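Local coordinates for Lmo2125 protein (Listeria monocytogenes serovar 1/2a, PDB 5TU0), which binds maltose and, as a probable lipoprotein of the bacterial solute-binding protein 1 family, probably delivers it to a membrane sugar transporter, at residues D7-T12 / N34-K39; V64-F69 / K274-S279; V84-K89 / G108-I113. The protein carries 2 engineered substitutions. One frame throughout, in Å; residues are numbered along the deposited sequence.

Interaction 1 of 3, residues D7-T12 / N34-K39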
ATOM      1  N   ASP A   7       0.259  -0.695  42.438  1.00 89.71           N
ATOM      2  CA  ASP A   7      -0.966  -0.713  41.636  1.00 88.06           C
ATOM      3  C   ASP A   7      -0.820   0.276  40.474  1.00 86.02           C
ATOM      4  O   ASP A   7      -1.809   0.699  39.869  1.00 86.02           O
ATOM      5  CB  ASP A   7      -2.173  -0.312  42.498  1.00 92.10           C
ATOM      6  CG  ASP A   7      -2.252  -1.081  43.823  1.00 96.21           C
ATOM      7  OD1 ASP A   7      -1.238  -1.665  44.265  1.00 97.76           O
ATOM      8  OD2 ASP A   7      -3.336  -1.074  44.440  1.00 98.95           O
ATOM      9  N   GLU A   8       0.429   0.620  40.166  1.00 83.67           N
ATOM     10  CA  GLU A   8       0.751   1.581  39.129  1.00 80.90           C
ATOM     11  C   GLU A   8       0.601   0.882  37.767  1.00 74.18           C
ATOM     12  O   GLU A   8       1.507   0.187  37.310  1.00 71.99           O
ATOM     13  CB  GLU A   8       2.166   2.127  39.389  1.00 83.95           C
ATOM     14  CG  GLU A   8       2.302   2.710  40.805  1.00 89.72           C
ATOM     15  CD  GLU A   8       3.723   3.093  41.208  1.00 93.31           C
ATOM     16  OE1 GLU A   8       3.980   3.180  42.429  1.00 98.08           O
ATOM     17  OE2 GLU A   8       4.584   3.299  40.329  1.00 94.31           O
ATOM     18  N   LYS A   9      -0.592   1.062  37.187  1.00 68.96           N
ATOM     19  CA  LYS A   9      -1.075   0.490  35.899  1.00 62.74           C
ATOM     20  C   LYS A   9      -0.074  -0.015  34.842  1.00 55.81           C
ATOM     21  O   LYS A   9       1.097   0.343  34.833  1.00 54.58           O
ATOM     22  CB  LYS A   9      -2.041   1.491  35.254  1.00 63.82           C
ATOM     23  CG  LYS A   9      -1.393   2.829  34.936  1.00 65.77           C
ATOM     24  CD  LYS A   9      -2.391   3.934  34.613  1.00 67.64           C
ATOM     25  CE  LYS A   9      -3.118   4.436  35.847  1.00 71.47           C
ATOM     26  NZ  LYS A   9      -4.016   5.574  35.515  1.00 74.66           N
ATOM     27  N   THR A  10      -0.579  -0.851  33.940  1.00 51.30           N
ATOM     28  CA  THR A  10       0.244  -1.480  32.901  1.00 48.60           C
ATOM     29  C   THR A  10      -0.475  -1.495  31.530  1.00 45.20           C
ATOM     30  O   THR A  10      -1.710  -1.445  31.469  1.00 46.41           O
ATOM     31  CB  THR A  10       0.686  -2.898  33.348  1.00 52.55           C
ATOM     32  OG1 THR A  10       1.545  -3.500  32.357  1.00 55.02           O
ATOM     33  CG2 THR A  10      -0.527  -3.791  33.622  1.00 54.06           C
ATOM     34  N   LEU A  11       0.318  -1.548  30.456  1.00 38.67           N
ATOM     35  CA  LEU A  11      -0.173  -1.508  29.075  1.00 35.81           C
ATOM     36  C   LEU A  11       0.561  -2.558  28.233  1.00 33.92           C
ATOM     37  O   LEU A  11       1.789  -2.604  28.231  1.00 34.38           O
ATOM     38  CB  LEU A  11       0.102  -0.131  28.475  1.00 33.80           C
ATOM     39  CG  LEU A  11      -0.430   0.107  27.055  1.00 33.04           C
ATOM     40  CD1 LEU A  11      -1.928   0.363  27.097  1.00 33.14           C
ATOM     41  CD2 LEU A  11       0.291   1.262  26.385  1.00 32.19           C
ATOM     42  N   THR A  12      -0.183  -3.402  27.517  1.00 31.85           N
ATOM     43  CA  THR A  12       0.445  -4.419  26.674  1.00 30.69           C
ATOM     44  C   THR A  12       0.448  -3.987  25.207  1.00 30.39           C
ATOM     45  O   THR A  12      -0.619  -3.759  24.596  1.00 29.42           O
ATOM     46  CB  THR A  12      -0.206  -5.797  26.860  1.00 31.47           C
ATOM     47  OG1 THR A  12      -0.069  -6.192  28.230  1.00 32.88           O
ATOM     48  CG2 THR A  12       0.471  -6.832  25.991  1.00 31.64           C
ATOM     49  N   ASN A  34       3.985   8.681  32.326  1.00 32.87           N
ATOM     50  CA  ASN A  34       2.627   8.283  32.708  1.00 33.65           C
ATOM     51  C   ASN A  34       2.498   7.363  33.927  1.00 36.27           C
ATOM     52  O   ASN A  34       1.387   6.990  34.275  1.00 37.83           O
ATOM     53  CB  ASN A  34       1.960   7.631  31.491  1.00 30.79           C
ATOM     54  CG  ASN A  34       1.830   8.588  30.324  1.00 29.61           C
ATOM     55  OD1 ASN A  34       0.935   9.422  30.297  1.00 29.03           O
ATOM     56  ND2 ASN A  34       2.707   8.451  29.338  1.00 28.39           N
ATOM     57  N   ASP A  35       3.611   7.032  34.578  1.00 38.83           N
ATOM     58  CA  ASP A  35       3.609   6.133  35.739  1.00 41.68           C
ATOM     59  C   ASP A  35       2.941   4.793  35.364  1.00 40.34           C
ATOM     60  O   ASP A  35       2.035   4.318  36.051  1.00 41.47           O
ATOM     61  CB  ASP A  35       2.918   6.804  36.940  1.00 45.08           C
ATOM     62  CG  ASP A  35       3.117   6.043  38.245  1.00 50.17           C
ATOM     63  OD1 ASP A  35       3.896   5.058  38.268  1.00 53.30           O
ATOM     64  OD2 ASP A  35       2.495   6.441  39.265  1.00 54.00           O
ATOM     65  N   VAL A  36       3.407   4.211  34.260  0.50 38.55           N
ATOM     66  CA  VAL A  36       2.876   2.964  33.723  0.50 37.75           C
ATOM     67  C   VAL A  36       4.026   2.036  33.367  0.50 37.76           C
ATOM     68  O   VAL A  36       5.158   2.505  33.118  0.50 37.26           O
ATOM     69  CB  VAL A  36       2.065   3.236  32.428  0.50 36.16           C
ATOM     70  CG1 VAL A  36       1.528   1.945  31.821  0.50 35.64           C
ATOM     71  CG2 VAL A  36       0.935   4.216  32.696  0.50 36.51           C
ATOM     72  N   LYS A  37       3.753   0.725  33.372  1.00 38.08           N
ATOM     73  CA  LYS A  37       4.737  -0.261  32.938  1.00 40.09           C
ATOM     74  C   LYS A  37       4.218  -0.776  31.593  1.00 39.26           C
ATOM     75  O   LYS A  37       3.068  -1.195  31.496  1.00 39.24           O
ATOM     76  CB  LYS A  37       4.913  -1.394  33.945  1.00 44.35           C
ATOM     77  CG  LYS A  37       5.983  -2.382  33.490  1.00 46.94           C
ATOM     78  CD  LYS A  37       6.489  -3.294  34.583  1.00 50.67           C
ATOM     79  CE  LYS A  37       7.669  -4.122  34.069  1.00 52.10           C
ATOM     80  NZ  LYS A  37       8.380  -4.849  35.155  1.00 55.22           N
ATOM     81  N   VAL A  38       5.042  -0.688  30.553  1.00 38.00           N
ATOM     82  CA  VAL A  38       4.672  -1.163  29.234  1.00 37.41           C
ATOM     83  C   VAL A  38       5.279  -2.554  29.053  1.00 38.79           C
ATOM     84  O   VAL A  38       6.474  -2.732  29.254  1.00 39.02           O
ATOM     85  CB  VAL A  38       5.187  -0.228  28.117  1.00 36.27           C
ATOM     86  CG1 VAL A  38       4.929  -0.818  26.735  1.00 36.37           C
ATOM     87  CG2 VAL A  38       4.551   1.151  28.242  1.00 35.02           C
ATOM     88  N   LYS A  39       4.432  -3.521  28.709  1.00 37.49           N
ATOM     89  CA  LYS A  39       4.842  -4.889  28.422  1.00 38.41           C
ATOM     90  C   LYS A  39       4.847  -5.014  26.907  1.00 36.76           C
ATOM     91  O   LYS A  39       3.818  -4.785  26.261  1.00 34.74           O
ATOM     92  CB  LYS A  39       3.851  -5.870  29.042  1.00 39.72           C
ATOM     93  CG  LYS A  39       4.101  -7.335  28.729  1.00 42.31           C
ATOM     94  CD  LYS A  39       3.010  -8.197  29.340  1.00 44.59           C
ATOM     95  CE  LYS A  39       3.175  -9.664  28.985  1.00 47.40           C
ATOM     96  NZ  LYS A  39       2.181 -10.509  29.707  1.00 49.56           N
TER
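Thr10, Leu11 and Thr12 pair in parallel with Lys37, Val38 and Lys39, joining the two strands of the beta-alpha-beta unit made by strand 10-15, helix 17-34 and strand 37-42. Three backbone bonds of 2.8 to 3.1 Å zip the segments: Lys37 N to Lys9 O, Leu11 N to Lys37 O and Lys39 N to Leu11 O. A side chain adds a fourth. With OG1 of Thr10 anti to its own backbone N (chi1 -177°), the hydroxyl donates to Lys37 O over 2.9 Å, from above the carbonyl plane. That oxygen therefore accepts two bonds.

The apolar contacts gather round Val36, which is modelled in two conformers. In one of them CG2 presses on Lys9 CG at 3.5 Å, while CG1 lies 4.2 Å from Leu11 CB. Helix 285-295 covers this side, with Val287 against Val36 and Trp291 against Leu11. Thr12 and Lys39 run side by side, OG1 of the threonine 3.8 Å from CD of the extended lysine.

Just before the strands begin, Glu8 OE2 and Asp35 OD1 come within 2.8 Å, their carboxylate planes 67° apart. Glu8 is poorly ordered, so this approach is less certain than the ladder; if it is real, one of the two acids probably carries a proton, its pKa perhaps raised by the other's charge.

Interaction 2 of 3, residues V64-F69 / K274-S279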
ATOM      1  N   VAL A  64      -2.817  -2.522  22.744  0.50 25.40           N
ATOM      2  CA  VAL A  64      -2.565  -1.799  21.501  0.50 24.25           C
ATOM      3  C   VAL A  64      -1.722  -2.650  20.560  0.50 24.67           C
ATOM      4  O   VAL A  64      -0.938  -3.497  20.992  0.50 24.85           O
ATOM      5  CB  VAL A  64      -1.861  -0.443  21.723  0.50 24.06           C
ATOM      6  CG1 VAL A  64      -2.760   0.521  22.494  0.50 24.22           C
ATOM      7  CG2 VAL A  64      -0.542  -0.643  22.438  0.50 24.41           C
ATOM      8  N   MET A  65      -1.919  -2.427  19.267  1.00 24.25           N
ATOM      9  CA  MET A  65      -1.208  -3.155  18.230  1.00 25.74           C
ATOM     10  C   MET A  65      -1.257  -2.323  16.949  1.00 25.56           C
ATOM     11  O   MET A  65      -1.770  -1.218  16.951  1.00 25.37           O
ATOM     12  CB  MET A  65      -1.853  -4.534  18.060  1.00 28.36           C
ATOM     13  CG  MET A  65      -3.273  -4.499  17.502  1.00 29.81           C
ATOM     14  SD  MET A  65      -4.427  -5.625  18.329  1.00 36.23           S
ATOM     15  CE  MET A  65      -4.758  -4.584  19.746  1.00 35.08           C
ATOM     16  N   MET A  66      -0.723  -2.850  15.863  1.00 25.93           N
ATOM     17  CA  MET A  66      -0.759  -2.147  14.602  1.00 26.12           C
ATOM     18  C   MET A  66      -1.636  -2.905  13.619  1.00 25.58           C
ATOM     19  O   MET A  66      -1.945  -4.090  13.811  1.00 25.42           O
ATOM     20  CB  MET A  66       0.658  -1.990  14.046  1.00 28.18           C
ATOM     21  CG  MET A  66       1.589  -1.188  14.952  1.00 29.54           C
ATOM     22  SD  MET A  66       3.307  -1.201  14.376  1.00 35.00           S
ATOM     23  CE  MET A  66       3.120  -0.500  12.762  1.00 33.52           C
ATOM     24  N   SER A  67      -2.038  -2.209  12.559  1.00 25.10           N
ATOM     25  CA  SER A  67      -2.815  -2.809  11.494  1.00 24.86           C
ATOM     26  C   SER A  67      -2.582  -2.061  10.196  1.00 24.36           C
ATOM     27  O   SER A  67      -2.391  -0.839  10.203  1.00 23.63           O
ATOM     28  CB  SER A  67      -4.308  -2.775  11.821  1.00 25.73           C
ATOM     29  OG  SER A  67      -5.094  -3.252  10.727  1.00 25.91           O
ATOM     30  N   ALA A  68      -2.566  -2.803   9.089  1.00 24.82           N
ATOM     31  CA  ALA A  68      -2.544  -2.181   7.777  1.00 24.89           C
ATOM     32  C   ALA A  68      -3.795  -1.311   7.696  1.00 24.59           C
ATOM     33  O   ALA A  68      -4.841  -1.667   8.265  1.00 23.83           O
ATOM     34  CB  ALA A  68      -2.584  -3.227   6.685  1.00 25.53           C
ATOM     35  N   PHE A  69      -3.706  -0.191   6.976  1.00 25.44           N
ATOM     36  CA  PHE A  69      -4.850   0.715   6.816  1.00 26.30           C
ATOM     37  C   PHE A  69      -6.079   0.011   6.239  1.00 27.58           C
ATOM     38  O   PHE A  69      -7.203   0.272   6.669  1.00 26.39           O
ATOM     39  CB  PHE A  69      -4.534   1.898   5.878  1.00 26.94           C
ATOM     40  CG  PHE A  69      -3.568   2.919   6.431  1.00 26.62           C
ATOM     41  CD1 PHE A  69      -3.575   3.283   7.775  1.00 26.49           C
ATOM     42  CD2 PHE A  69      -2.725   3.602   5.570  1.00 27.61           C
ATOM     43  CE1 PHE A  69      -2.703   4.247   8.255  1.00 25.61           C
ATOM     44  CE2 PHE A  69      -1.864   4.572   6.044  1.00 27.70           C
ATOM     45  CZ  PHE A  69      -1.863   4.897   7.394  1.00 26.43           C
ATOM     46  N   LYS A 274       0.269   1.788   7.681  1.00 24.43           N
ATOM     47  CA  LYS A 274      -0.146   1.180   8.925  1.00 24.91           C
ATOM     48  C   LYS A 274      -0.484   2.235   9.982  1.00 24.15           C
ATOM     49  O   LYS A 274       0.069   3.352   9.994  1.00 22.86           O
ATOM     50  CB  LYS A 274       0.982   0.295   9.471  1.00 26.24           C
ATOM     51  CG  LYS A 274       1.454  -0.833   8.559  1.00 27.58           C
ATOM     52  CD  LYS A 274       2.477  -1.695   9.302  1.00 29.77           C
ATOM     53  CE  LYS A 274       3.151  -2.767   8.444  1.00 31.48           C
ATOM     54  NZ  LYS A 274       4.219  -2.160   7.623  1.00 34.13           N
ATOM     55  N   GLY A 275      -1.388   1.856  10.869  1.00 23.73           N
ATOM     56  CA  GLY A 275      -1.792   2.693  11.981  1.00 23.64           C
ATOM     57  C   GLY A 275      -1.723   1.897  13.280  1.00 23.51           C
ATOM     58  O   GLY A 275      -1.662   0.656  13.280  1.00 22.37           O
ATOM     59  N   TRP A 276      -1.706   2.620  14.390  1.00 23.05           N
ATOM     60  CA  TRP A 276      -1.777   2.021  15.694  1.00 23.55           C
ATOM     61  C   TRP A 276      -3.266   1.947  16.059  1.00 23.99           C
ATOM     62  O   TRP A 276      -4.028   2.890  15.799  1.00 24.11           O
ATOM     63  CB  TRP A 276      -1.011   2.860  16.721  1.00 24.29           C
ATOM     64  CG  TRP A 276       0.450   2.678  16.665  1.00 25.22           C
ATOM     65  CD1 TRP A 276       1.350   3.411  15.962  1.00 25.93           C
ATOM     66  CD2 TRP A 276       1.198   1.682  17.371  1.00 26.66           C
ATOM     67  NE1 TRP A 276       2.632   2.941  16.202  1.00 27.23           N
ATOM     68  CE2 TRP A 276       2.557   1.866  17.045  1.00 27.04           C
ATOM     69  CE3 TRP A 276       0.844   0.651  18.236  1.00 27.11           C
ATOM     70  CZ2 TRP A 276       3.568   1.063  17.579  1.00 27.69           C
ATOM     71  CZ3 TRP A 276       1.848  -0.157  18.765  1.00 28.12           C
ATOM     72  CH2 TRP A 276       3.192   0.058  18.427  1.00 27.38           C
ATOM     73  N   VAL A 277      -3.678   0.822  16.638  1.00 24.03           N
ATOM     74  CA  VAL A 277      -5.067   0.609  17.012  1.00 23.58           C
ATOM     75  C   VAL A 277      -5.165   0.143  18.450  1.00 24.11           C
ATOM     76  O   VAL A 277      -4.183  -0.358  19.003  1.00 24.34           O
ATOM     77  CB  VAL A 277      -5.751  -0.399  16.072  1.00 23.27           C
ATOM     78  CG1 VAL A 277      -5.645   0.090  14.629  1.00 23.02           C
ATOM     79  CG2 VAL A 277      -5.158  -1.806  16.188  1.00 23.38           C
ATOM     80  N   VAL A 278      -6.346   0.331  19.047  1.00 24.41           N
ATOM     81  CA  VAL A 278      -6.619  -0.040  20.450  1.00 25.32           C
ATOM     82  C   VAL A 278      -7.688  -1.113  20.493  1.00 25.11           C
ATOM     83  O   VAL A 278      -8.740  -0.978  19.868  1.00 25.71           O
ATOM     84  CB  VAL A 278      -7.114   1.170  21.261  1.00 25.70           C
ATOM     85  CG1 VAL A 278      -7.466   0.770  22.693  1.00 26.88           C
ATOM     86  CG2 VAL A 278      -6.078   2.277  21.239  1.00 25.99           C
ATOM     87  N   SER A 279      -7.418  -2.189  21.223  1.00 25.20           N
ATOM     88  CA  SER A 279      -8.392  -3.253  21.407  1.00 25.26           C
ATOM     89  C   SER A 279      -9.661  -2.705  22.069  1.00 26.17           C
ATOM     90  O   SER A 279      -9.580  -1.988  23.063  1.00 25.16           O
ATOM     91  CB  SER A 279      -7.796  -4.342  22.297  1.00 25.92           C
ATOM     92  OG  SER A 279      -8.766  -5.295  22.676  1.00 26.52           O
TER
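An antiparallel ladder between strand 64-68 and strand 272-278 forms the middle of the sheet in one lobe of this binding protein, with Met66 and Trp276 meeting at its centre. Met65 and Val277 are a hydrogen-bonded pair: Met65 N reaches Val277 O at 3.1 Å, and Val277 N returns to Met65 O at 2.8 Å. Ser67 and Gly275 repeat the pattern, each N bonding the other's O at 3.0 Å.

On the face carrying Val64, Met66 and Trp276, the methionine lies across the indole. Its CG sits over the six-membered ring of Trp276, 3.6 Å from the centroid and 6° off the normal, a CH-pi contact. SD follows over the same face, 4.2 Å from that centroid, completing a Met-aromatic contact, and the bend at chi3 (59°) carries CE to within 3.7 Å of Lys274 CD. Trp291 meets the Trp276 ring edge-to-face.

Strand 272-278 returns from more than 200 residues later to run antiparallel between strands 64-68 and 105-121, the hallmark of the type II periplasmic-binding-protein fold. On the opposite face, Met65 CG packs on Val277 CG2 and helix 45-58 covers the methionine.

Beyond the ladder the Phe69 ring lies against the Lys274 backbone, with Lys274 N over the ring centre. The lysine's NZ is hydrogen-bonded to Tyr19 OH, and Asp70, immediately after Phe69, lines the sugar pocket.

Interaction 3 of 3, residues V84-K89 / G108-I113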
ATOM      1  N   VAL A  84     -10.900   6.024  18.718  1.00 28.03           N
ATOM      2  CA  VAL A  84      -9.788   6.777  19.317  1.00 28.33           C
ATOM      3  C   VAL A  84      -9.731   8.178  18.757  1.00 28.80           C
ATOM      4  O   VAL A  84     -10.362   8.481  17.720  1.00 28.43           O
ATOM      5  CB  VAL A  84      -8.427   6.087  19.068  1.00 27.91           C
ATOM      6  CG1 VAL A  84      -8.364   4.762  19.817  1.00 27.99           C
ATOM      7  CG2 VAL A  84      -8.183   5.871  17.565  1.00 27.30           C
ATOM      8  N   LYS A  85      -8.974   9.027  19.437  1.00 28.59           N
ATOM      9  CA  LYS A  85      -8.793  10.411  19.005  1.00 30.75           C
ATOM     10  C   LYS A  85      -7.415  10.549  18.391  1.00 30.01           C
ATOM     11  O   LYS A  85      -6.499   9.778  18.718  1.00 27.70           O
ATOM     12  CB  LYS A  85      -8.932  11.380  20.171  1.00 33.20           C
ATOM     13  CG  LYS A  85     -10.252  11.293  20.920  1.00 36.08           C
ATOM     14  CD  LYS A  85     -10.304  12.336  22.027  1.00 39.72           C
ATOM     15  CE  LYS A  85     -11.565  12.212  22.876  1.00 43.05           C
ATOM     16  NZ  LYS A  85     -12.801  12.372  22.061  1.00 45.79           N
ATOM     17  N   LEU A  86      -7.273  11.534  17.502  1.00 30.20           N
ATOM     18  CA  LEU A  86      -5.992  11.837  16.873  1.00 29.85           C
ATOM     19  C   LEU A  86      -5.357  13.036  17.570  1.00 30.63           C
ATOM     20  O   LEU A  86      -5.584  14.187  17.190  1.00 30.62           O
ATOM     21  CB  LEU A  86      -6.171  12.118  15.389  1.00 30.32           C
ATOM     22  CG  LEU A  86      -6.805  10.996  14.580  1.00 29.42           C
ATOM     23  CD1 LEU A  86      -6.917  11.427  13.126  1.00 30.37           C
ATOM     24  CD2 LEU A  86      -6.006   9.712  14.710  1.00 29.13           C
ATOM     25  N   GLY A  87      -4.553  12.757  18.597  1.00 30.49           N
ATOM     26  CA  GLY A  87      -3.878  13.808  19.350  1.00 31.20           C
ATOM     27  C   GLY A  87      -2.964  14.649  18.480  1.00 31.51           C
ATOM     28  O   GLY A  87      -2.777  15.847  18.729  1.00 32.63           O
ATOM     29  N   ASN A  88      -2.415  14.020  17.446  1.00 30.13           N
ATOM     30  CA  ASN A  88      -1.517  14.690  16.505  1.00 31.64           C
ATOM     31  C   ASN A  88      -2.205  15.049  15.204  1.00 32.89           C
ATOM     32  O   ASN A  88      -1.565  15.088  14.162  1.00 33.48           O
ATOM     33  CB  ASN A  88      -0.325  13.795  16.241  1.00 30.72           C
ATOM     34  CG  ASN A  88       0.436  13.520  17.503  1.00 30.70           C
ATOM     35  OD1 ASN A  88       0.869  14.458  18.163  1.00 33.63           O
ATOM     36  ND2 ASN A  88       0.572  12.255  17.874  1.00 30.22           N
ATOM     37  N   LYS A  89      -3.496  15.359  15.287  1.00 34.18           N
ATOM     38  CA  LYS A  89      -4.297  15.726  14.106  1.00 36.00           C
ATOM     39  C   LYS A  89      -3.685  16.890  13.308  1.00 36.62           C
ATOM     40  O   LYS A  89      -3.714  16.888  12.075  1.00 34.47           O
ATOM     41  CB  LYS A  89      -5.725  16.095  14.542  1.00 38.99           C
ATOM     42  CG  LYS A  89      -6.719  16.264  13.398  1.00 43.36           C
ATOM     43  CD  LYS A  89      -8.053  16.821  13.883  1.00 47.11           C
ATOM     44  CE  LYS A  89      -9.004  17.046  12.713  1.00 50.17           C
ATOM     45  NZ  LYS A  89     -10.174  17.877  13.102  1.00 53.47           N
ATOM     46  N   GLY A 108      -8.035   4.290  14.504  1.00 23.94           N
ATOM     47  CA  GLY A 108      -6.603   4.168  14.615  1.00 23.89           C
ATOM     48  C   GLY A 108      -5.910   5.477  14.430  1.00 23.09           C
ATOM     49  O   GLY A 108      -6.545   6.477  14.081  1.00 23.22           O
ATOM     50  N   ALA A 109      -4.601   5.467  14.671  1.00 22.50           N
ATOM     51  CA  ALA A 109      -3.757   6.640  14.516  1.00 23.27           C
ATOM     52  C   ALA A 109      -2.712   6.312  13.454  1.00 23.42           C
ATOM     53  O   ALA A 109      -1.912   5.397  13.645  1.00 23.91           O
ATOM     54  CB  ALA A 109      -3.092   6.981  15.842  1.00 22.79           C
ATOM     55  N   PRO A 110      -2.697   7.056  12.329  1.00 24.03           N
ATOM     56  CA  PRO A 110      -1.723   6.766  11.266  1.00 24.64           C
ATOM     57  C   PRO A 110      -0.282   6.850  11.729  1.00 25.26           C
ATOM     58  O   PRO A 110       0.076   7.797  12.452  1.00 25.86           O
ATOM     59  CB  PRO A 110      -1.991   7.854  10.225  1.00 25.47           C
ATOM     60  CG  PRO A 110      -3.351   8.323  10.498  1.00 25.37           C
ATOM     61  CD  PRO A 110      -3.642   8.110  11.939  1.00 25.14           C
ATOM     62  N   ALA A 111       0.530   5.886  11.280  1.00 24.18           N
ATOM     63  CA  ALA A 111       1.910   5.783  11.691  1.00 24.96           C
ATOM     64  C   ALA A 111       2.937   5.640  10.554  1.00 25.17           C
ATOM     65  O   ALA A 111       4.039   6.199  10.651  1.00 25.97           O
ATOM     66  CB  ALA A 111       2.036   4.601  12.626  1.00 25.03           C
ATOM     67  N   ILE A 112       2.581   4.891   9.502  1.00 24.27           N
ATOM     68  CA  ILE A 112       3.476   4.605   8.398  1.00 24.62           C
ATOM     69  C   ILE A 112       2.719   4.738   7.096  1.00 25.38           C
ATOM     70  O   ILE A 112       1.573   4.320   7.013  1.00 24.84           O
ATOM     71  CB  ILE A 112       4.013   3.160   8.496  1.00 25.27           C
ATOM     72  CG1 ILE A 112       4.910   3.001   9.739  1.00 25.10           C
ATOM     73  CG2 ILE A 112       4.789   2.758   7.238  1.00 25.78           C
ATOM     74  CD1 ILE A 112       5.380   1.584   9.988  1.00 25.98           C
ATOM     75  N   ILE A 113       3.355   5.329   6.091  1.00 25.87           N
ATOM     76  CA  ILE A 113       2.745   5.427   4.768  1.00 27.54           C
ATOM     77  C   ILE A 113       3.615   4.678   3.789  1.00 27.80           C
ATOM     78  O   ILE A 113       4.807   4.565   3.980  1.00 27.64           O
ATOM     79  CB  ILE A 113       2.554   6.881   4.260  1.00 28.35           C
ATOM     80  CG1 ILE A 113       3.895   7.646   4.189  1.00 30.15           C
ATOM     81  CG2 ILE A 113       1.549   7.604   5.147  1.00 28.19           C
ATOM     82  CD1 ILE A 113       3.892   8.832   3.238  1.00 30.85           C
TER
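Val84 lays a methyl on Gly108, and Leu86 one on Gly108, Ala109 and Pro110, packing a loop against an early part of strand 105-121 in the lobe's mixed sheet. No hydrogen bond crosses between the two segments. Leu86 works through CD2 alone, which rests against both Ala109 and Pro110, 4.2 Å from Ala109 CB and 4.0 Å from Pro110 CD. Val84 uses CG2, set between its own backbone N and carbonyl carbon, a position that turns this methyl to Gly108 N.

Further out, both sides are held by other parts of the chain. Val84 also touches Gln289 and Leu292 of helix 285-295 and shares a backbone bond with Ile106. From Leu86 to Lys89 the loop makes a type I turn, closed by Lys89 N to Leu86 O at 3.1 Å, and Asn88 ND2 is hydrogen-bonded to Thr296 OG1 and Asp293 O. On the strand, Ala111 and Ile112 both face Lys274 in a classic beta bulge, and Tyr92 OH is hydrogen-bonded to Pro110 O.

The contact buries two polar atoms of Gly108 that find no partner in the model: its N lies 3.4 Å from Val84 CG2, and its O 3.3 Å from Leu86 CD2.

Overall arrangement
Interactions 2 and 3 are buried and share a sheet, their centres about 10 Å apart; interaction 1 lies near the surface, its centre about 33 Å from that of the chain. Backbone bonds run through all of them: Thr12 O pairs with Val64 N, linking interactions 1 and 2, and Trp276 O with Ala109 N, linking 2 and 3. Strand 37-42, strand 10-15, strand 64-68, strand 272-278 and strand 105-121 thus follow one another, and helix 285-295 packs on all three contacts. The chemistry changes with depth: lysines and acids fringe the parallel pair, sulfur and indole fill the antiparallel one, and the loop contact relies on packing alone.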